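PDB 5CJP: Ras GTPase-activating-like protein IQGAP2 from Homo sapiens, which probably acts as a scaffold that binds GTP-loaded Cdc42 and Rac through a domain related to Ras GTPase activators, without itself speeding GTP hydrolysis. Local coordinates for residues I242-P245 / D246-I250. Residues are numbered along the deposited sequence; the frame is centred on the assembly and turned at random.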
ATOM      1  N   ILE E 242      -1.264   0.498  30.211  1.00 39.57           N
ATOM      2  CA  ILE E 242      -2.169  -0.100  31.166  1.00 41.69           C
ATOM      3  C   ILE E 242      -3.492   0.689  31.114  1.00 45.19           C
ATOM      4  O   ILE E 242      -4.574   0.112  31.050  1.00 44.16           O
ATOM      5  CB  ILE E 242      -1.572  -0.042  32.581  1.00 41.18           C
ATOM      6  CG1 ILE E 242      -0.364  -0.979  32.667  1.00 39.67           C
ATOM      7  CG2 ILE E 242      -2.625  -0.400  33.620  1.00 39.08           C
ATOM      8  CD1 ILE E 242       0.462  -0.738  33.884  1.00 72.65           C
ATOM      9  N   VAL E 243      -3.392   2.015  31.118  1.00 49.41           N
ATOM     10  CA  VAL E 243      -4.556   2.890  31.079  1.00 55.16           C
ATOM     11  C   VAL E 243      -5.269   2.900  29.732  1.00 51.42           C
ATOM     12  O   VAL E 243      -6.484   3.077  29.664  1.00 51.75           O
ATOM     13  CB  VAL E 243      -4.148   4.326  31.433  1.00 62.23           C
ATOM     14  CG1 VAL E 243      -5.247   5.308  31.032  1.00 72.68           C
ATOM     15  CG2 VAL E 243      -3.873   4.419  32.917  1.00 69.37           C
ATOM     16  N   ALA E 244      -4.520   2.725  28.655  1.00 49.19           N
ATOM     17  CA  ALA E 244      -5.134   2.719  27.335  1.00 48.82           C
ATOM     18  C   ALA E 244      -4.640   1.561  26.489  1.00 48.35           C
ATOM     19  O   ALA E 244      -3.939   1.764  25.509  1.00 47.13           O
ATOM     20  CB  ALA E 244      -4.861   4.038  26.619  1.00 45.78           C
ATOM     21  N   PRO E 245      -4.995   0.324  26.866  1.00 49.65           N
ATOM     22  CA  PRO E 245      -4.559  -0.836  26.091  1.00 52.85           C
ATOM     23  C   PRO E 245      -5.158  -0.835  24.696  1.00 55.58           C
ATOM     24  O   PRO E 245      -4.639  -1.481  23.794  1.00 58.44           O
ATOM     25  CB  PRO E 245      -5.039  -2.017  26.934  1.00 50.86           C
ATOM     26  CG  PRO E 245      -6.216  -1.464  27.664  1.00 47.88           C
ATOM     27  CD  PRO E 245      -5.740  -0.103  28.063  1.00 47.61           C
ATOM     28  N   ASP E 246      -6.253  -0.109  24.518  1.00 57.25           N
ATOM     29  CA  ASP E 246      -6.918  -0.029  23.222  1.00 57.87           C
ATOM     30  C   ASP E 246      -6.175   0.934  22.322  1.00 58.75           C
ATOM     31  O   ASP E 246      -6.152   0.770  21.101  1.00 60.21           O
ATOM     32  CB  ASP E 246      -8.360   0.438  23.407  1.00 56.69           C
ATOM     33  CG  ASP E 246      -8.456   1.712  24.232  1.00 55.97           C
ATOM     34  OD1 ASP E 246      -7.647   1.893  25.170  1.00 53.45           O
ATOM     35  OD2 ASP E 246      -9.357   2.532  23.958  1.00 54.60           O
ATOM     36  N   GLY E 247      -5.567   1.942  22.941  1.00 58.18           N
ATOM     37  CA  GLY E 247      -4.817   2.942  22.202  1.00 56.47           C
ATOM     38  C   GLY E 247      -3.409   2.485  21.868  1.00 54.61           C
ATOM     39  O   GLY E 247      -2.906   2.738  20.781  1.00 55.81           O
ATOM     40  N   PHE E 248      -2.766   1.793  22.796  1.00 52.66           N
ATOM     41  CA  PHE E 248      -1.413   1.324  22.553  1.00 51.39           C
ATOM     42  C   PHE E 248      -1.337  -0.124  22.098  1.00 55.56           C
ATOM     43  O   PHE E 248      -0.338  -0.801  22.330  1.00 53.73           O
ATOM     44  CB  PHE E 248      -0.559   1.547  23.797  1.00 43.68           C
ATOM     45  CG  PHE E 248      -0.318   2.985  24.089  1.00 38.28           C
ATOM     46  CD1 PHE E 248      -1.301   3.750  24.718  1.00 36.54           C
ATOM     47  CD2 PHE E 248       0.856   3.613  23.651  1.00 35.27           C
ATOM     48  CE1 PHE E 248      -1.122   5.124  24.900  1.00 36.53           C
ATOM     49  CE2 PHE E 248       1.048   4.988  23.829  1.00 32.44           C
ATOM     50  CZ  PHE E 248       0.064   5.747  24.450  1.00 34.43           C
ATOM     51  N   ASP E 249      -2.401  -0.583  21.444  1.00 63.71           N
ATOM     52  CA  ASP E 249      -2.495  -1.942  20.908  1.00 71.45           C
ATOM     53  C   ASP E 249      -2.006  -3.064  21.825  1.00 67.49           C
ATOM     54  O   ASP E 249      -1.163  -3.873  21.434  1.00 64.34           O
ATOM     55  CB  ASP E 249      -1.742  -2.023  19.580  1.00 89.49           C
ATOM     56  CG  ASP E 249      -2.091  -3.266  18.781  1.00104.78           C
ATOM     57  OD1 ASP E 249      -2.586  -4.248  19.378  1.00113.89           O
ATOM     58  OD2 ASP E 249      -1.857  -3.261  17.554  1.00114.13           O
ATOM     59  N   ILE E 250      -2.539  -3.119  23.039  1.00 63.80           N
ATOM     60  CA  ILE E 250      -2.166  -4.170  23.980  1.00 60.41           C
ATOM     61  C   ILE E 250      -3.193  -5.274  23.790  1.00 61.78           C
ATOM     62  O   ILE E 250      -2.889  -6.462  23.946  1.00 60.35           O
ATOM     63  CB  ILE E 250      -2.232  -3.677  25.434  1.00 57.45           C
ATOM     64  CG1 ILE E 250      -1.259  -2.513  25.611  1.00 54.68           C
ATOM     65  CG2 ILE E 250      -1.927  -4.816  26.404  1.00 52.69           C
ATOM     66  CD1 ILE E 250       0.125  -2.865  25.278  1.00 72.65           C
TER
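Ala244 O takes two backbone N-H groups from the turn that follows it: Phe248 N at 3.0 Å, nearly straight (N-H...O 163°), and Gly247 N more weakly. One step on, Pro245 O accepts Ile250 N at 2.8 Å, in the carbonyl plane. This six-residue turn has a Schellman-like 6→1 closure, and Asp249, at phi 44°, supplies the left-handed residue just before the donor. Helix 222-243 ends at Val243; Ala244 breaks helical geometry, and a single helix-like turn follows.

The Phe248 ring presents its edge to the same carbonyl, with CD1 3.4 Å from Ala244 O and 4.0 Å from Ala244 CB. CB of Ile250 meets CB of Pro245 at 3.6 Å, while its CG1 lies near Pro245 CA. With chi1 at 52°, Asp246 CG sits between its own backbone N and carbonyl carbon, which folds the carboxylate back along the chain and brings OD1 to 3.3 Å from Ala244 C.

NH2 of Arg264, on helix 261-278, forms a salt bridge with Asp246 OD1 and its NE bonds Val243 O, so one guanidinium group joins the turn to the end of helix 222-243. Asp249 forms a salt bridge with Arg111. A chain of another protein in the assembly packs on Val243, Ala244 and Phe248, consistent with a place in the GTPase-binding surface. Pro245 and Ile250 lie against helix 111-123, and Pro245 also touches Leu267 of helix 261-278.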